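Long-range contacts in putative hyaluronoglucosaminidase (PDB 6PWI), which probably hydrolyses terminal N-acetylhexosamine residues from glycans, as a secreted family 84 glycoside hydrolase whose catalytic region forms part of this chain: residues Thr254-Leu259 / Gly294-Asp299; Ile328-Val333 / Asp359-Gly364. One frame throughout, in Å; residues are numbered along the deposited sequence.

Contact 1: residues Thr254-Leu259 / Gly294-Asp299; sequences TIHPFL and GVLADD
The imidazole of His-256 lies over the side chain of Leu-296, whose CB sits 3.7 Å from the centroid of the His-256 ring, a CH-pi contact made over one face. Leu-296 CD1 comes nearest the ring at NE2. At its edge the same ring gives a nearly straight hydrogen bond from His-256 ND1 to Asp-299 OD1 (3.0 Å, 168° at the hydrogen). The oxygen lies almost in the imidazole plane and is met on its syn side, with ND1 somewhat out of the carboxylate plane, while ring and carboxylate planes stand 69° apart. Asp-299 CG takes the place between backbone N and carbonyl carbon (chi1 50°), which turns the carboxylate back to the histidine; Leu-259 CD2 packs against it, 3.4 Å from Asp-299 OD2. A water gives a second bond to Asp-299 OD1, donates another to Leu-296 O and accepts one from Phe-258 N, tying both loops together.

These loops leave the C-terminal ends of strands 250-255 and 293-296, which helix 268-286 connects and which are neighbours in a parallel eight-stranded barrel: a beta-alpha-beta unit of the TIM-barrel type, with the active site at that end. Asp-299 is the predicted proton donor, so His-256 probably helps to position it. Deeper in the barrel, Ile-255 N bonds to Gly-294 O (3.0 Å), and Leu-296 N bonds to Ile-255 O (2.8 Å). Val-295 faces outward to the helices: its CG2 lies alongside Ile-255 CG2, and its CG1 lies 3.8 Å from Phe-258 CE2, the two side chains crossing at about a right angle. Ala-297 CB approaches the same phenyl ring at CD2, and helix 304-321 covers this apolar patch through Gln-307, Leu-310 and Met-311.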
loop_
_atom_site.group_PDB
_atom_site.type_symbol
_atom_site.label_atom_id
_atom_site.label_comp_id
_atom_site.label_asym_id
_atom_site.label_seq_id
_atom_site.Cartn_x
_atom_site.Cartn_y
_atom_site.Cartn_z
ATOM N N THR A 254 8.664 11.132 12.047
ATOM C CA THR A 254 8.999 10.258 13.169
ATOM C C THR A 254 10.370 10.605 13.751
ATOM O O THR A 254 11.184 11.238 13.083
ATOM C CB THR A 254 8.973 8.772 12.775
ATOM O OG1 THR A 254 9.890 8.551 11.700
ATOM C CG2 THR A 254 7.590 8.287 12.400
ATOM N N ILE A 255 10.624 10.136 14.982
ATOM C CA ILE A 255 11.849 10.434 15.710
ATOM C C ILE A 255 12.276 9.222 16.544
ATOM O O ILE A 255 11.429 8.494 17.055
ATOM C CB ILE A 255 11.667 11.704 16.570
ATOM C CG1 ILE A 255 12.970 12.137 17.240
ATOM C CG2 ILE A 255 10.532 11.546 17.578
ATOM C CD1 ILE A 255 12.948 13.574 17.727
ATOM N N HIS A 256 13.596 9.017 16.674
ATOM C CA HIS A 256 14.184 8.025 17.566
ATOM C C HIS A 256 14.910 8.725 18.711
ATOM O O HIS A 256 16.119 8.922 18.633
ATOM C CB HIS A 256 15.229 7.187 16.821
ATOM C CG HIS A 256 14.651 6.285 15.788
ATOM N ND1 HIS A 256 14.513 4.927 15.994
ATOM C CD2 HIS A 256 14.169 6.539 14.550
ATOM C CE1 HIS A 256 13.975 4.380 14.922
ATOM N NE2 HIS A 256 13.749 5.351 14.022
ATOM N N PRO A 257 14.229 9.146 19.798
ATOM C CA PRO A 257 14.904 9.855 20.885
ATOM C C PRO A 257 15.487 9.049 22.046
ATOM O O PRO A 257 15.883 9.635 23.050
ATOM C CB PRO A 257 13.760 10.723 21.416
ATOM C CG PRO A 257 12.545 9.839 21.271
ATOM C CD PRO A 257 12.775 9.056 19.995
ATOM N N PHE A 258 15.567 7.719 21.922
ATOM C CA PHE A 258 15.973 6.919 23.068
ATOM C C PHE A 258 17.248 6.141 22.772
ATOM O O PHE A 258 17.492 5.103 23.384
ATOM C CB PHE A 258 14.862 5.965 23.518
ATOM C CG PHE A 258 13.534 6.610 23.824
ATOM C CD1 PHE A 258 13.371 7.397 24.955
ATOM C CD2 PHE A 258 12.445 6.415 22.990
ATOM C CE1 PHE A 258 12.150 7.988 25.238
ATOM C CE2 PHE A 258 11.222 7.003 23.276
ATOM C CZ PHE A 258 11.076 7.789 24.399
ATOM N N LEU A 259 18.067 6.653 21.848
ATOM C CA LEU A 259 19.352 6.023 21.581
ATOM C C LEU A 259 20.309 6.314 22.740
ATOM O O LEU A 259 19.894 6.904 23.742
ATOM C CB LEU A 259 19.891 6.519 20.235
ATOM C CG LEU A 259 19.002 6.237 19.022
ATOM C CD1 LEU A 259 19.535 6.942 17.785
ATOM C CD2 LEU A 259 18.861 4.746 18.764
ATOM N N GLY A 294 5.300 10.309 14.873
ATOM C CA GLY A 294 5.601 9.000 15.432
ATOM C C GLY A 294 6.849 9.051 16.307
ATOM O O GLY A 294 7.789 9.790 16.015
ATOM N N VAL A 295 6.841 8.267 17.390
ATOM C CA VAL A 295 7.994 8.127 18.269
ATOM C C VAL A 295 8.429 6.665 18.236
ATOM O O VAL A 295 7.643 5.778 18.553
ATOM C CB VAL A 295 7.666 8.593 19.702
ATOM C CG1 VAL A 295 8.789 8.270 20.675
ATOM C CG2 VAL A 295 7.349 10.077 19.746
ATOM N N LEU A 296 9.681 6.417 17.845
ATOM C CA LEU A 296 10.122 5.054 17.594
ATOM C C LEU A 296 11.100 4.614 18.678
ATOM O O LEU A 296 12.128 5.254 18.884
ATOM C CB LEU A 296 10.756 4.980 16.204
ATOM C CG LEU A 296 9.923 5.564 15.065
ATOM C CD1 LEU A 296 10.586 5.303 13.721
ATOM C CD2 LEU A 296 8.510 5.007 15.070
ATOM N N ALA A 297 10.781 3.492 19.332
ATOM C CA ALA A 297 11.540 3.014 20.477
ATOM C C ALA A 297 12.072 1.601 20.240
ATOM O O ALA A 297 12.519 0.945 21.178
ATOM C CB ALA A 297 10.684 3.080 21.721
ATOM N N ASP A 298 12.034 1.137 18.987
ATOM C CA ASP A 298 12.491 -0.202 18.645
ATOM C C ASP A 298 13.962 -0.371 19.016
ATOM O O ASP A 298 14.423 -1.489 19.217
ATOM C CB ASP A 298 12.259 -0.519 17.166
ATOM C CG ASP A 298 12.719 0.589 16.236
ATOM O OD1 ASP A 298 12.097 1.667 16.259
ATOM O OD2 ASP A 298 13.707 0.371 15.504
ATOM N N ASP A 299 14.686 0.746 19.120
ATOM C CA ASP A 299 16.110 0.712 19.412
ATOM C C ASP A 299 16.414 1.477 20.703
ATOM O O ASP A 299 17.506 2.023 20.853
ATOM C CB ASP A 299 16.919 1.226 18.216
ATOM C CG ASP A 299 16.442 2.556 17.641
ATOM O OD1 ASP A 299 15.546 3.197 18.251
ATOM O OD2 ASP A 299 16.978 2.948 16.578
HETATM O O HOH W 1 14.833 5.416 20.103
#

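Contact 2: residues Ile328-Val333 / Asp359-Gly364; sequences IFVPKV and DIMWTG
Strands 328-330 and 359-362, joined through helix 346-351, are adjacent parallel staves of the barrel, their short axes 4.6 Å apart and inclined at 37°. Two backbone bonds fix the register: Phe-329 N to Asp-359 O (2.8 Å) and Met-361 N to Phe-329 O (2.9 Å). On the inner side, Met-361 lies across the ends of two side chains of the neighbouring strand, with SD 3.7 Å from Val-330 CG2 and 3.9 Å from Ile-328 CG2. Phe-388 and Trp-390 of strand 387-391 also pack on it. Asp-359, further down on this side, has its carboxylate held by a salt bridge to Lys-419.

The outward side is apolar. Phe-329 CD2 reaches Ile-360 CG1 at 4.2 Å, and Pro-331 CG rests 3.9 Å from Ile-360 CG2, the two side chains crossing at a slant. Beyond strand 328-330, Val-333 O meets the edge of the indole of Trp-362, the last residue of its strand, near the ring plane and 3.7 Å from CZ3, while Trp-362 NE1 hydrogen-bonds to Thr-375 OG1 and the ring meets Phe-379 edge-to-face. Side chains packed within the barrel on one side and against surrounding helices on the other are characteristic of a TIM-type (beta/alpha)8 barrel.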
loop_
_atom_site.group_PDB
_atom_site.type_symbol
_atom_site.label_atom_id
_atom_site.label_comp_id
_atom_site.label_asym_id
_atom_site.label_seq_id
_atom_site.Cartn_x
_atom_site.Cartn_y
_atom_site.Cartn_z
ATOM N N ILE A 328 1.773 8.143 17.152
ATOM C CA ILE A 328 2.056 6.748 16.884
ATOM C C ILE A 328 3.305 6.399 17.684
ATOM O O ILE A 328 4.226 7.207 17.757
ATOM C CB ILE A 328 2.243 6.592 15.364
ATOM C CG1 ILE A 328 0.881 6.565 14.666
ATOM C CG2 ILE A 328 3.082 5.375 15.018
ATOM C CD1 ILE A 328 0.833 7.340 13.374
ATOM N N PHE A 329 3.314 5.223 18.319
ATOM C CA PHE A 329 4.457 4.786 19.109
ATOM C C PHE A 329 4.845 3.364 18.706
ATOM O O PHE A 329 4.005 2.473 18.663
ATOM C CB PHE A 329 4.149 4.918 20.605
ATOM C CG PHE A 329 5.274 4.535 21.538
ATOM C CD1 PHE A 329 6.196 5.480 21.969
ATOM C CD2 PHE A 329 5.408 3.233 21.998
ATOM C CE1 PHE A 329 7.238 5.129 22.816
ATOM C CE2 PHE A 329 6.452 2.883 22.843
ATOM C CZ PHE A 329 7.366 3.829 23.252
ATOM N N VAL A 330 6.130 3.159 18.407
ATOM C CA VAL A 330 6.625 1.840 18.052
ATOM C C VAL A 330 7.426 1.321 19.242
ATOM O O VAL A 330 8.451 1.893 19.589
ATOM C CB VAL A 330 7.478 1.874 16.768
ATOM C CG1 VAL A 330 8.134 0.532 16.488
ATOM C CG2 VAL A 330 6.672 2.319 15.571
ATOM N N PRO A 331 6.986 0.237 19.919
ATOM C CA PRO A 331 7.606 -0.167 21.182
ATOM C C PRO A 331 8.903 -0.932 20.933
ATOM O O PRO A 331 9.162 -1.357 19.805
ATOM C CB PRO A 331 6.514 -1.054 21.799
ATOM C CG PRO A 331 5.836 -1.693 20.600
ATOM C CD PRO A 331 5.890 -0.652 19.499
ATOM N N LYS A 332 9.722 -1.081 21.987
ATOM C CA LYS A 332 10.956 -1.842 21.891
ATOM C C LYS A 332 10.630 -3.315 21.661
ATOM O O LYS A 332 11.308 -3.995 20.896
ATOM C CB LYS A 332 11.810 -1.694 23.150
ATOM C CG LYS A 332 13.140 -2.431 23.084
ATOM C CD LYS A 332 13.827 -2.559 24.420
ATOM C CE LYS A 332 15.271 -2.993 24.280
ATOM N NZ LYS A 332 15.811 -3.487 25.570
ATOM N N VAL A 333 9.588 -3.787 22.346
ATOM C CA VAL A 333 9.050 -5.127 22.196
ATOM C C VAL A 333 7.845 -5.029 21.265
ATOM O O VAL A 333 6.780 -4.579 21.691
ATOM C CB VAL A 333 8.646 -5.677 23.580
ATOM C CG1 VAL A 333 7.816 -6.949 23.492
ATOM C CG2 VAL A 333 9.851 -5.862 24.494
ATOM N N ASP A 359 -1.357 5.433 19.594
ATOM C CA ASP A 359 -1.461 4.195 18.839
ATOM C C ASP A 359 -0.124 3.457 18.852
ATOM O O ASP A 359 0.840 3.897 18.230
ATOM C CB ASP A 359 -1.964 4.475 17.422
ATOM C CG ASP A 359 -3.244 5.290 17.457
ATOM O OD1 ASP A 359 -4.215 4.815 18.094
ATOM O OD2 ASP A 359 -3.244 6.418 16.903
ATOM N N ILE A 360 -0.085 2.332 19.573
ATOM C CA ILE A 360 1.124 1.536 19.710
ATOM C C ILE A 360 1.133 0.460 18.621
ATOM O O ILE A 360 0.123 -0.203 18.383
ATOM C CB ILE A 360 1.198 0.950 21.133
ATOM C CG1 ILE A 360 1.328 2.064 22.176
ATOM C CG2 ILE A 360 2.318 -0.075 21.233
ATOM C CD1 ILE A 360 0.805 1.714 23.553
ATOM N N MET A 361 2.283 0.303 17.956
ATOM C CA MET A 361 2.390 -0.559 16.790
ATOM C C MET A 361 2.903 -1.941 17.191
ATOM O O MET A 361 3.373 -2.142 18.311
ATOM C CB MET A 361 3.319 0.042 15.734
ATOM C CG MET A 361 2.874 1.404 15.267
ATOM S SD MET A 361 3.542 1.798 13.640
ATOM C CE MET A 361 2.375 0.927 12.592
ATOM N N TRP A 362 2.814 -2.877 16.240
ATOM C CA TRP A 362 2.996 -4.300 16.466
ATOM C C TRP A 362 3.183 -4.951 15.102
ATOM O O TRP A 362 2.472 -4.593 14.162
ATOM C CB TRP A 362 1.736 -4.842 17.145
ATOM C CG TRP A 362 1.789 -6.241 17.679
ATOM C CD1 TRP A 362 1.068 -7.319 17.245
ATOM C CD2 TRP A 362 2.550 -6.696 18.810
ATOM N NE1 TRP A 362 1.340 -8.417 18.019
ATOM C CE2 TRP A 362 2.249 -8.065 18.981
ATOM C CE3 TRP A 362 3.455 -6.082 19.682
ATOM C CZ2 TRP A 362 2.826 -8.827 19.992
ATOM C CZ3 TRP A 362 4.027 -6.836 20.680
ATOM C CH2 TRP A 362 3.709 -8.187 20.831
ATOM N N THR A 363 4.128 -5.893 14.995
ATOM C CA THR A 363 4.348 -6.530 13.705
ATOM C C THR A 363 3.743 -7.930 13.685
ATOM O O THR A 363 3.732 -8.565 12.632
ATOM C CB THR A 363 5.819 -6.519 13.269
ATOM O OG1 THR A 363 6.513 -7.508 14.030
ATOM C CG2 THR A 363 6.468 -5.160 13.406
ATOM N N GLY A 364 3.253 -8.395 14.845
ATOM C CA GLY A 364 2.625 -9.705 14.966
ATOM C C GLY A 364 3.379 -10.644 15.912
ATOM O O GLY A 364 4.028 -10.204 16.864
#

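Both contacts are buried and belong to one sheet: strands 293-296 and 328-330 are neighbours, so contact 1 passes directly into contact 2 through probable backbone bonds from Val-295 N to Ile-328 O and from Ala-297 N to Val-330 O. Leu-296 and Val-330 also pack together between them. Their chemistry differs with their reach. Contact 1 extends along the loops at the C-terminal strand ends, where polar groups and a water gather around the predicted proton donor. Contact 2 is mainly apolar between its segments, and its Val-330 side chain lies about 8 Å from that of Asp-299, near the predicted site but not in contact with that residue.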